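Local coordinates for major capsid protein (Faustovirus, PDB 5J7O) that builds the icosahedral capsid shell of a large double-stranded DNA virus from trimers of double jelly-roll subunits, at the interface of chains A and B. Numbering follows the deposited sequence. Chains: chain A/B, major capsid protein.

Contact 1: the interface of chains A and B. Residues chain A 370-372, 482, 509-511; chain B 246-248, 251.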
loop_
_atom_site.group_PDB
_atom_site.type_symbol
_atom_site.label_atom_id
_atom_site.label_comp_id
_atom_site.label_asym_id
_atom_site.label_seq_id
_atom_site.Cartn_x
_atom_site.Cartn_y
_atom_site.Cartn_z
ATOM N N TYR A 370 -11.168 -12.207 -34.777
ATOM C CA TYR A 370 -10.636 -11.246 -33.819
ATOM C C TYR A 370 -11.791 -10.381 -33.343
ATOM O O TYR A 370 -12.490 -9.777 -34.163
ATOM C CB TYR A 370 -9.538 -10.383 -34.447
ATOM C CG TYR A 370 -8.499 -11.156 -35.232
ATOM C CD1 TYR A 370 -8.702 -11.468 -36.571
ATOM C CD2 TYR A 370 -7.313 -11.563 -34.638
ATOM C CE1 TYR A 370 -7.757 -12.170 -37.292
ATOM C CE2 TYR A 370 -6.360 -12.267 -35.353
ATOM C CZ TYR A 370 -6.589 -12.566 -36.679
ATOM O OH TYR A 370 -5.645 -13.264 -37.397
ATOM N N THR A 371 -11.999 -10.326 -32.029
ATOM C CA THR A 371 -13.165 -9.651 -31.472
ATOM C C THR A 371 -12.770 -8.805 -30.273
ATOM O O THR A 371 -12.143 -9.305 -29.335
ATOM C CB THR A 371 -14.245 -10.664 -31.070
ATOM O OG1 THR A 371 -14.803 -11.262 -32.248
ATOM C CG2 THR A 371 -15.350 -9.984 -30.278
ATOM N N THR A 372 -13.143 -7.527 -30.308
ATOM C CA THR A 372 -12.952 -6.604 -29.200
ATOM C C THR A 372 -14.299 -6.032 -28.773
ATOM O O THR A 372 -15.287 -6.097 -29.510
ATOM C CB THR A 372 -12.003 -5.456 -29.573
ATOM O OG1 THR A 372 -12.636 -4.602 -30.533
ATOM C CG2 THR A 372 -10.708 -5.998 -30.159
ATOM N N VAL A 482 -6.207 -10.944 -23.573
ATOM C CA VAL A 482 -6.616 -11.588 -24.817
ATOM C C VAL A 482 -6.718 -13.089 -24.589
ATOM O O VAL A 482 -5.769 -13.715 -24.102
ATOM C CB VAL A 482 -5.635 -11.282 -25.964
ATOM C CG1 VAL A 482 -6.227 -11.715 -27.298
ATOM C CG2 VAL A 482 -5.276 -9.801 -25.985
ATOM N N GLN A 509 -8.972 -14.728 -31.371
ATOM C CA GLN A 509 -8.505 -13.825 -30.326
ATOM C C GLN A 509 -9.698 -13.011 -29.848
ATOM O O GLN A 509 -10.268 -12.232 -30.619
ATOM C CB GLN A 509 -7.403 -12.894 -30.835
ATOM C CG GLN A 509 -6.095 -13.567 -31.198
ATOM C CD GLN A 509 -5.035 -12.563 -31.609
ATOM O OE1 GLN A 509 -5.349 -11.494 -32.136
ATOM N NE2 GLN A 509 -3.774 -12.893 -31.357
ATOM N N VAL A 510 -10.077 -13.192 -28.586
ATOM C CA VAL A 510 -11.214 -12.495 -27.998
ATOM C C VAL A 510 -10.713 -11.651 -26.835
ATOM O O VAL A 510 -9.936 -12.131 -26.002
ATOM C CB VAL A 510 -12.307 -13.477 -27.534
ATOM C CG1 VAL A 510 -13.495 -12.719 -26.964
ATOM C CG2 VAL A 510 -12.744 -14.365 -28.688
ATOM N N MET A 511 -11.153 -10.395 -26.786
ATOM C CA MET A 511 -10.770 -9.504 -25.698
ATOM C C MET A 511 -11.455 -9.942 -24.410
ATOM O O MET A 511 -12.688 -9.966 -24.331
ATOM C CB MET A 511 -11.141 -8.061 -26.035
ATOM C CG MET A 511 -10.513 -7.033 -25.105
ATOM S SD MET A 511 -11.288 -5.406 -25.201
ATOM C CE MET A 511 -12.603 -5.589 -23.998
ATOM N N PRO B 246 -0.113 -7.471 -29.363
ATOM C CA PRO B 246 -0.447 -8.902 -29.372
ATOM C C PRO B 246 -1.575 -9.248 -30.325
ATOM O O PRO B 246 -1.705 -10.421 -30.702
ATOM C CB PRO B 246 -0.855 -9.173 -27.918
ATOM C CG PRO B 246 -1.413 -7.867 -27.459
ATOM C CD PRO B 246 -0.593 -6.800 -28.142
ATOM N N TRP B 247 -2.387 -8.272 -30.722
ATOM C CA TRP B 247 -3.512 -8.537 -31.607
ATOM C C TRP B 247 -3.030 -8.886 -33.008
ATOM O O TRP B 247 -2.057 -8.314 -33.510
ATOM C CB TRP B 247 -4.438 -7.323 -31.671
ATOM C CG TRP B 247 -5.258 -7.119 -30.439
ATOM C CD1 TRP B 247 -5.035 -6.214 -29.442
ATOM C CD2 TRP B 247 -6.438 -7.841 -30.070
ATOM N NE1 TRP B 247 -6.005 -6.325 -28.476
ATOM C CE2 TRP B 247 -6.878 -7.318 -28.837
ATOM C CE3 TRP B 247 -7.165 -8.878 -30.662
ATOM C CZ2 TRP B 247 -8.012 -7.798 -28.187
ATOM C CZ3 TRP B 247 -8.290 -9.353 -30.015
ATOM C CH2 TRP B 247 -8.703 -8.813 -28.790
ATOM N N GLY B 248 -3.720 -9.833 -33.639
ATOM C CA GLY B 248 -3.442 -10.129 -35.031
ATOM C C GLY B 248 -3.660 -8.913 -35.911
ATOM O O GLY B 248 -4.497 -8.054 -35.629
ATOM N N ILE B 251 -7.109 -6.823 -37.364
ATOM C CA ILE B 251 -7.925 -5.928 -36.550
ATOM C C ILE B 251 -7.152 -4.710 -36.070
ATOM O O ILE B 251 -7.731 -3.846 -35.392
ATOM C CB ILE B 251 -8.550 -6.679 -35.356
ATOM C CG1 ILE B 251 -9.863 -6.021 -34.923
ATOM C CG2 ILE B 251 -7.567 -6.757 -34.191
ATOM C CD1 ILE B 251 -10.654 -6.833 -33.917
#

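Contact 2: the interface of chains A and B. Residues chain A 73, 102-104, 298, 304, 397; chain B 548, 552-553.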
loop_
_atom_site.group_PDB
_atom_site.type_symbol
_atom_site.label_atom_id
_atom_site.label_comp_id
_atom_site.label_asym_id
_atom_site.label_seq_id
_atom_site.Cartn_x
_atom_site.Cartn_y
_atom_site.Cartn_z
ATOM N N TYR A 73 -18.479 18.531 20.167
ATOM C CA TYR A 73 -18.826 18.985 18.832
ATOM C C TYR A 73 -20.252 19.527 18.799
ATOM O O TYR A 73 -21.082 19.227 19.663
ATOM C CB TYR A 73 -18.674 17.848 17.822
ATOM C CG TYR A 73 -17.238 17.521 17.489
ATOM C CD1 TYR A 73 -16.593 18.151 16.433
ATOM C CD2 TYR A 73 -16.526 16.588 18.229
ATOM C CE1 TYR A 73 -15.282 17.859 16.122
ATOM C CE2 TYR A 73 -15.211 16.289 17.926
ATOM C CZ TYR A 73 -14.594 16.928 16.870
ATOM O OH TYR A 73 -13.286 16.639 16.561
ATOM N N ASP A 102 -11.287 22.348 15.452
ATOM C CA ASP A 102 -11.364 21.644 14.178
ATOM C C ASP A 102 -12.789 21.632 13.635
ATOM O O ASP A 102 -13.760 21.515 14.388
ATOM C CB ASP A 102 -10.844 20.212 14.329
ATOM C CG ASP A 102 -11.585 19.426 15.392
ATOM O OD1 ASP A 102 -11.220 19.542 16.581
ATOM O OD2 ASP A 102 -12.521 18.680 15.036
ATOM N N MET A 103 -12.905 21.751 12.312
ATOM C CA MET A 103 -14.193 21.828 11.640
ATOM C C MET A 103 -14.268 20.804 10.516
ATOM O O MET A 103 -13.269 20.498 9.860
ATOM C CB MET A 103 -14.449 23.228 11.067
ATOM C CG MET A 103 -14.569 24.319 12.111
ATOM S SD MET A 103 -15.065 25.889 11.379
ATOM C CE MET A 103 -15.111 26.932 12.832
ATOM N N VAL A 104 -15.476 20.286 10.300
ATOM C CA VAL A 104 -15.756 19.360 9.209
ATOM C C VAL A 104 -17.205 19.561 8.793
ATOM O O VAL A 104 -18.070 19.871 9.618
ATOM C CB VAL A 104 -15.468 17.894 9.618
ATOM C CG1 VAL A 104 -16.415 17.437 10.717
ATOM C CG2 VAL A 104 -15.543 16.972 8.414
ATOM N N PRO A 298 -13.358 17.960 5.703
ATOM C CA PRO A 298 -12.748 18.815 6.723
ATOM C C PRO A 298 -12.337 20.152 6.135
ATOM O O PRO A 298 -11.977 20.258 4.959
ATOM C CB PRO A 298 -11.521 18.014 7.182
ATOM C CG PRO A 298 -11.637 16.660 6.521
ATOM C CD PRO A 298 -12.461 16.868 5.296
ATOM N N ARG A 304 -7.184 24.171 13.279
ATOM C CA ARG A 304 -7.569 22.784 13.509
ATOM C C ARG A 304 -6.747 22.178 14.640
ATOM O O ARG A 304 -7.249 21.349 15.410
ATOM C CB ARG A 304 -7.402 21.991 12.214
ATOM C CG ARG A 304 -8.083 20.637 12.185
ATOM C CD ARG A 304 -8.456 20.264 10.758
ATOM N NE ARG A 304 -7.546 20.870 9.789
ATOM C CZ ARG A 304 -6.373 20.352 9.441
ATOM N NH1 ARG A 304 -5.960 19.216 9.987
ATOM N NH2 ARG A 304 -5.608 20.972 8.554
ATOM N N ASN A 397 -15.769 21.831 16.642
ATOM C CA ASN A 397 -15.269 21.381 17.935
ATOM C C ASN A 397 -15.189 22.580 18.872
ATOM O O ASN A 397 -14.520 23.570 18.562
ATOM C CB ASN A 397 -13.902 20.718 17.781
ATOM C CG ASN A 397 -13.545 19.837 18.963
ATOM O OD1 ASN A 397 -14.207 19.871 20.000
ATOM N ND2 ASN A 397 -12.490 19.045 18.813
ATOM N N TYR B 548 -13.813 10.331 10.430
ATOM C CA TYR B 548 -13.362 11.674 10.783
ATOM C C TYR B 548 -12.484 11.666 12.029
ATOM O O TYR B 548 -11.382 12.228 12.024
ATOM C CB TYR B 548 -14.547 12.614 10.984
ATOM C CG TYR B 548 -14.087 13.980 11.424
ATOM C CD1 TYR B 548 -14.357 14.454 12.700
ATOM C CD2 TYR B 548 -13.335 14.778 10.573
ATOM C CE1 TYR B 548 -13.916 15.700 13.105
ATOM C CE2 TYR B 548 -12.887 16.019 10.969
ATOM C CZ TYR B 548 -13.182 16.477 12.233
ATOM O OH TYR B 548 -12.736 17.717 12.626
ATOM N N ASN B 552 -8.510 12.882 12.268
ATOM C CA ASN B 552 -8.120 14.159 12.854
ATOM C C ASN B 552 -7.152 13.976 14.019
ATOM O O ASN B 552 -6.137 14.676 14.106
ATOM C CB ASN B 552 -9.365 14.925 13.306
ATOM C CG ASN B 552 -9.040 16.305 13.844
ATOM O OD1 ASN B 552 -8.700 17.213 13.087
ATOM N ND2 ASN B 552 -9.155 16.472 15.157
ATOM N N TYR B 553 -7.443 13.040 14.914
ATOM C CA TYR B 553 -6.722 12.903 16.170
ATOM C C TYR B 553 -5.629 11.844 16.083
ATOM O O TYR B 553 -5.602 11.009 15.175
ATOM C CB TYR B 553 -7.681 12.538 17.305
ATOM C CG TYR B 553 -8.687 13.610 17.655
ATOM C CD1 TYR B 553 -9.912 13.681 17.004
ATOM C CD2 TYR B 553 -8.418 14.542 18.648
ATOM C CE1 TYR B 553 -10.835 14.656 17.328
ATOM C CE2 TYR B 553 -9.335 15.519 18.979
ATOM C CZ TYR B 553 -10.541 15.572 18.316
ATOM O OH TYR B 553 -11.459 16.545 18.642
#

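Contact 3: the interface of chains A and B. Residues chain A 58-60; chain B 99, 306-307, 309.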
loop_
_atom_site.group_PDB
_atom_site.type_symbol
_atom_site.label_atom_id
_atom_site.label_comp_id
_atom_site.label_asym_id
_atom_site.label_seq_id
_atom_site.Cartn_x
_atom_site.Cartn_y
_atom_site.Cartn_z
ATOM N N LEU A 58 15.444 7.835 31.745
ATOM C CA LEU A 58 14.798 7.149 30.629
ATOM C C LEU A 58 13.530 6.430 31.073
ATOM O O LEU A 58 12.540 6.400 30.331
ATOM C CB LEU A 58 15.775 6.178 29.969
ATOM C CG LEU A 58 16.805 6.860 29.066
ATOM C CD1 LEU A 58 17.676 5.838 28.359
ATOM C CD2 LEU A 58 16.111 7.766 28.057
ATOM N N ILE A 59 13.533 5.850 32.268
ATOM C CA ILE A 59 12.317 5.334 32.881
ATOM C C ILE A 59 11.793 6.405 33.831
ATOM O O ILE A 59 12.460 6.772 34.807
ATOM C CB ILE A 59 12.558 3.987 33.593
ATOM C CG1 ILE A 59 11.253 3.376 34.107
ATOM C CG2 ILE A 59 13.531 4.172 34.746
ATOM C CD1 ILE A 59 11.391 1.929 34.530
ATOM N N ASN A 60 10.614 6.938 33.523
ATOM C CA ASN A 60 10.073 8.063 34.283
ATOM C C ASN A 60 8.583 8.151 33.990
ATOM O O ASN A 60 8.192 8.501 32.873
ATOM C CB ASN A 60 10.788 9.358 33.917
ATOM C CG ASN A 60 10.283 10.546 34.711
ATOM O OD1 ASN A 60 9.657 10.388 35.759
ATOM N ND2 ASN A 60 10.556 11.748 34.216
ATOM N N PHE B 99 13.543 -3.497 36.479
ATOM C CA PHE B 99 12.237 -3.244 35.894
ATOM C C PHE B 99 11.992 -4.285 34.812
ATOM O O PHE B 99 12.932 -4.877 34.274
ATOM C CB PHE B 99 12.141 -1.830 35.293
ATOM C CG PHE B 99 12.435 -0.724 36.270
ATOM C CD1 PHE B 99 13.741 -0.394 36.594
ATOM C CD2 PHE B 99 11.405 0.004 36.842
ATOM C CE1 PHE B 99 14.013 0.625 37.488
ATOM C CE2 PHE B 99 11.670 1.024 37.735
ATOM C CZ PHE B 99 12.976 1.333 38.060
ATOM N N PRO B 306 8.819 1.902 27.347
ATOM C CA PRO B 306 9.997 1.869 28.233
ATOM C C PRO B 306 9.917 2.861 29.380
ATOM O O PRO B 306 10.375 2.559 30.489
ATOM C CB PRO B 306 11.156 2.196 27.280
ATOM C CG PRO B 306 10.664 1.781 25.933
ATOM C CD PRO B 306 9.190 2.067 25.932
ATOM N N ARG B 307 9.339 4.041 29.139
ATOM C CA ARG B 307 9.167 5.026 30.203
ATOM C C ARG B 307 8.333 4.478 31.353
ATOM O O ARG B 307 8.484 4.921 32.498
ATOM C CB ARG B 307 8.511 6.286 29.639
ATOM C CG ARG B 307 9.372 7.082 28.674
ATOM C CD ARG B 307 8.568 8.211 28.046
ATOM N NE ARG B 307 7.470 7.709 27.225
ATOM C CZ ARG B 307 6.618 8.488 26.566
ATOM N NH1 ARG B 307 6.731 9.808 26.644
ATOM N NH2 ARG B 307 5.648 7.952 25.838
ATOM N N ALA B 309 8.106 1.245 32.506
ATOM C CA ALA B 309 8.521 -0.046 33.031
ATOM C C ALA B 309 8.141 -0.162 34.503
ATOM O O ALA B 309 8.148 0.821 35.249
ATOM C CB ALA B 309 10.028 -0.236 32.852
#

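Contact 4: the interface of chains A and B. Residues chain A 153, 346, 348, 370; chain B 250-251, 254.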
loop_
_atom_site.group_PDB
_atom_site.type_symbol
_atom_site.label_atom_id
_atom_site.label_comp_id
_atom_site.label_asym_id
_atom_site.label_seq_id
_atom_site.Cartn_x
_atom_site.Cartn_y
_atom_site.Cartn_z
ATOM N N TYR A 153 -15.704 -7.768 -41.938
ATOM C CA TYR A 153 -15.797 -6.865 -40.798
ATOM C C TYR A 153 -17.241 -6.794 -40.320
ATOM O O TYR A 153 -18.149 -6.536 -41.117
ATOM C CB TYR A 153 -15.304 -5.462 -41.159
ATOM C CG TYR A 153 -13.912 -5.409 -41.746
ATOM C CD1 TYR A 153 -12.789 -5.464 -40.930
ATOM C CD2 TYR A 153 -13.720 -5.286 -43.116
ATOM C CE1 TYR A 153 -11.514 -5.409 -41.463
ATOM C CE2 TYR A 153 -12.449 -5.231 -43.659
ATOM C CZ TYR A 153 -11.351 -5.292 -42.828
ATOM O OH TYR A 153 -10.085 -5.237 -43.364
ATOM N N VAL A 346 -13.494 -9.158 -36.662
ATOM C CA VAL A 346 -12.887 -9.401 -37.964
ATOM C C VAL A 346 -12.764 -10.907 -38.151
ATOM O O VAL A 346 -12.260 -11.606 -37.266
ATOM C CB VAL A 346 -11.509 -8.726 -38.092
ATOM C CG1 VAL A 346 -10.900 -9.019 -39.456
ATOM C CG2 VAL A 346 -11.624 -7.229 -37.863
ATOM N N THR A 348 -11.352 -13.823 -41.035
ATOM C CA THR A 348 -10.565 -14.070 -42.235
ATOM C C THR A 348 -10.753 -15.517 -42.664
ATOM O O THR A 348 -10.562 -16.436 -41.860
ATOM C CB THR A 348 -9.077 -13.771 -42.012
ATOM O OG1 THR A 348 -8.582 -14.562 -40.926
ATOM C CG2 THR A 348 -8.867 -12.298 -41.704
ATOM N N TYR A 370 -11.168 -12.207 -34.777
ATOM C CA TYR A 370 -10.636 -11.246 -33.819
ATOM C C TYR A 370 -11.791 -10.381 -33.343
ATOM O O TYR A 370 -12.490 -9.777 -34.163
ATOM C CB TYR A 370 -9.538 -10.383 -34.447
ATOM C CG TYR A 370 -8.499 -11.156 -35.232
ATOM C CD1 TYR A 370 -8.702 -11.468 -36.571
ATOM C CD2 TYR A 370 -7.313 -11.563 -34.638
ATOM C CE1 TYR A 370 -7.757 -12.170 -37.292
ATOM C CE2 TYR A 370 -6.360 -12.267 -35.353
ATOM C CZ TYR A 370 -6.589 -12.566 -36.679
ATOM O OH TYR A 370 -5.645 -13.264 -37.397
ATOM N N PRO B 250 -5.171 -8.316 -38.810
ATOM C CA PRO B 250 -6.439 -7.937 -39.462
ATOM C C PRO B 250 -7.302 -6.958 -38.675
ATOM O O PRO B 250 -8.166 -6.310 -39.278
ATOM C CB PRO B 250 -7.153 -9.282 -39.640
ATOM C CG PRO B 250 -6.057 -10.250 -39.785
ATOM C CD PRO B 250 -4.983 -9.780 -38.845
ATOM N N ILE B 251 -7.109 -6.823 -37.364
ATOM C CA ILE B 251 -7.925 -5.928 -36.550
ATOM C C ILE B 251 -7.152 -4.710 -36.070
ATOM O O ILE B 251 -7.731 -3.846 -35.392
ATOM C CB ILE B 251 -8.550 -6.679 -35.356
ATOM C CG1 ILE B 251 -9.863 -6.021 -34.923
ATOM C CG2 ILE B 251 -7.567 -6.757 -34.191
ATOM C CD1 ILE B 251 -10.654 -6.833 -33.917
ATOM N N LEU B 254 -7.280 -0.141 -38.024
ATOM C CA LEU B 254 -8.211 -0.085 -39.140
ATOM C C LEU B 254 -8.821 1.307 -39.255
ATOM O O LEU B 254 -9.020 2.006 -38.259
ATOM C CB LEU B 254 -9.323 -1.120 -38.971
ATOM C CG LEU B 254 -8.911 -2.580 -38.780
ATOM C CD1 LEU B 254 -10.124 -3.429 -38.433
ATOM C CD2 LEU B 254 -8.217 -3.113 -40.023
HETATM O O HOH W 1 -8.015 -6.263 -42.094
#

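Contact 1: the interface of chains A and B
The indole of B:Trp247 lies between side chains of three chain A strands, 364-375, 473-490 and 503-521, and shows how one aromatic plug from a loop can register two capsid subunits. A:Thr372 sets its methyl CG2 over one face of the six-membered ring, 4.0 Å from the centroid, while A:Val482 covers the opposite face with CG2, off toward the rim. The outer edge of the ring points at the strands themselves: CH2 comes 3.5 Å from the backbone N of A:Met511, in the plane of the indole, and the CB of A:Met511 packs close by. A:Gln509 runs past the indole in the opposite direction, its amide turned 84° from the ring plane. With CG anti to the carbonyl carbon (chi1 -67°) and the chain extended beyond it, the amide reaches the loop backbone on both sides of B:Trp247. OE1 accepts from the N-H of B:Gly248 at 2.8 Å in a nearly straight bond (165° at H). NE2 donates to the carbonyl O of B:Pro246 over a longer 3.3 Å, tilted from the amide plane. Next to this grip, CA of B:Gly248 sits off the A:Tyr370 ring plane, at its rim, 3.6 Å from CE2, and CB of A:Tyr370 stands 3.8 Å from CD1 of B:Ile251.

Contact 2: the interface of chains A and B
A:Val104 and B:Tyr548 form the apolar centre, where a tyrosine on helix 542-552 of one subunit meets strand 99-109 of the next. The valine methyl CG1 sits over the middle of the ring, 3.7 Å from its centroid, and the valine CB approaches CE2 at 3.5 Å. The CB of B:Asn552, one helical turn on, lies over the opposite face. With CG anti to the backbone N (chi1 177°), the phenol reaches across to chain A, and its hydroxyl passes beyond the valine to a polar rim arranged round A:Asp102. There OH donates to carboxylate OD2 at 2.6 Å, on the anti side, with OD2 at the edge of the ring and in its plane. On the syn side the same oxygen accepts from OH of A:Tyr73, so two phenols grip it. The other oxygen, OD1, accepts from ND2 of A:Asn397 (163° at H); together with the bond from A:Tyr73 this would limit the rotation of the carboxylate. A:Tyr73 also meets B:Tyr553 tip to tip, their hydroxyls hydrogen-bonded without a visible direction. The network illustrates an interface acid held by neighbours of its own chain as well as by the partner. OH of B:Tyr553 lies 2.7 Å from ND2 of A:Asn397, close enough to accept a hydrogen bond.

Contact 3: the interface of chains A and B
A:Ile59 and B:Arg307 bury the most surface here, 40 and 38 Å² respectively, and they do so in contrasting ways: the isoleucine through its tip, the arginine mainly through its backbone and the start of its side chain. The segment 58-60 of chain A is a loop laid against the 3-10 helix 306-308 of chain B and the beginning of strand 99-109. A:Ile59 holds CG1 anti to the backbone N (chi1 -174°), and the nearly straight chain beyond carries the terminal methyl CD1 toward B:Phe99. That methyl is modelled over one face of the phenyl ring and also faces CB of B:Ala309. The modelled separations at this tip are too short to be taken literally, so the exact placement of the methyl is doubtful. Nearer the backbone, CG1 of A:Ile59 lies 3.6 Å from the carbonyl O of B:Arg307 and 3.8 Å from the carbonyl O of B:Pro306. The polar part of the contact is between backbones. The backbone N of A:Asn60 donates to the carbonyl O of B:Arg307 at 3.1 Å, meeting a lone pair in the carbonyl plane, though the bond is bent (136° at H). The arginine's aliphatic stem also runs along the chain A loop, with CG of B:Arg307 3.6 Å from the backbone O of A:Leu58.

Contact 4: the interface of chains A and B
B:Pro250 fits its pyrrolidine ring between A:Tyr370 and A:Val346, giving a worked case of apolar packing completed by one bridging water. Along this surface the CB of A:Tyr370 rests on B:Ile251, as part of the neighbouring patch. Further along, CD1 comes within 4.1 Å of CB of B:Pro250. At the next position CE1 meets CG of the proline at 3.6 Å, and CZ spans its CG and CD. The tip, the hydroxyl OH, ends 3.8 Å from CD. CG is anti to the carbonyl carbon (chi1 -47°), which turns the phenol so that it crosses the proline obliquely, its outer atoms against CB, CG and CD. A:Val346 crosses the proline at about a right angle: CG1 touches its CB at 3.8 Å, while CG2 turns to CG1 of B:Ile251 at 3.6 Å. A:Thr348 adds its methyl CG2 to the same ring. Farther out, CE1 of A:Tyr153 packs on CD1 of B:Leu254, and the hydroxyl OH of A:Tyr153 bonds the water at 2.6 Å; the water in turn bonds the carbonyl O of B:Pro250. No direct polar bond crosses here. In the fold, the chain A residues stand on strands 149-158, 341-351 and 364-375, against which chain B sets its 3-10 helix 249-251 and the loop that follows.

Contacts 1 and 4 are neighbours, their C-alpha centres about 9 Å apart, and share A:Tyr370 and B:Ile251. Together they let one stretch of chain B, residues 246-254, lie across several chain A strands. Between C-alpha centres, contact 2 is about 52 Å and contact 3 about 67 Å from contact 1, and contacts 2 and 3 are about 34 Å apart. Strand 99-109 serves both of these, giving A:Asp102 and A:Val104 in contact 2 and B:Phe99 in contact 3. In the three-copy assembly each subunit would thus present one surface to one neighbour and another to the second, and such widely spaced attachments would resist tilting between subunits.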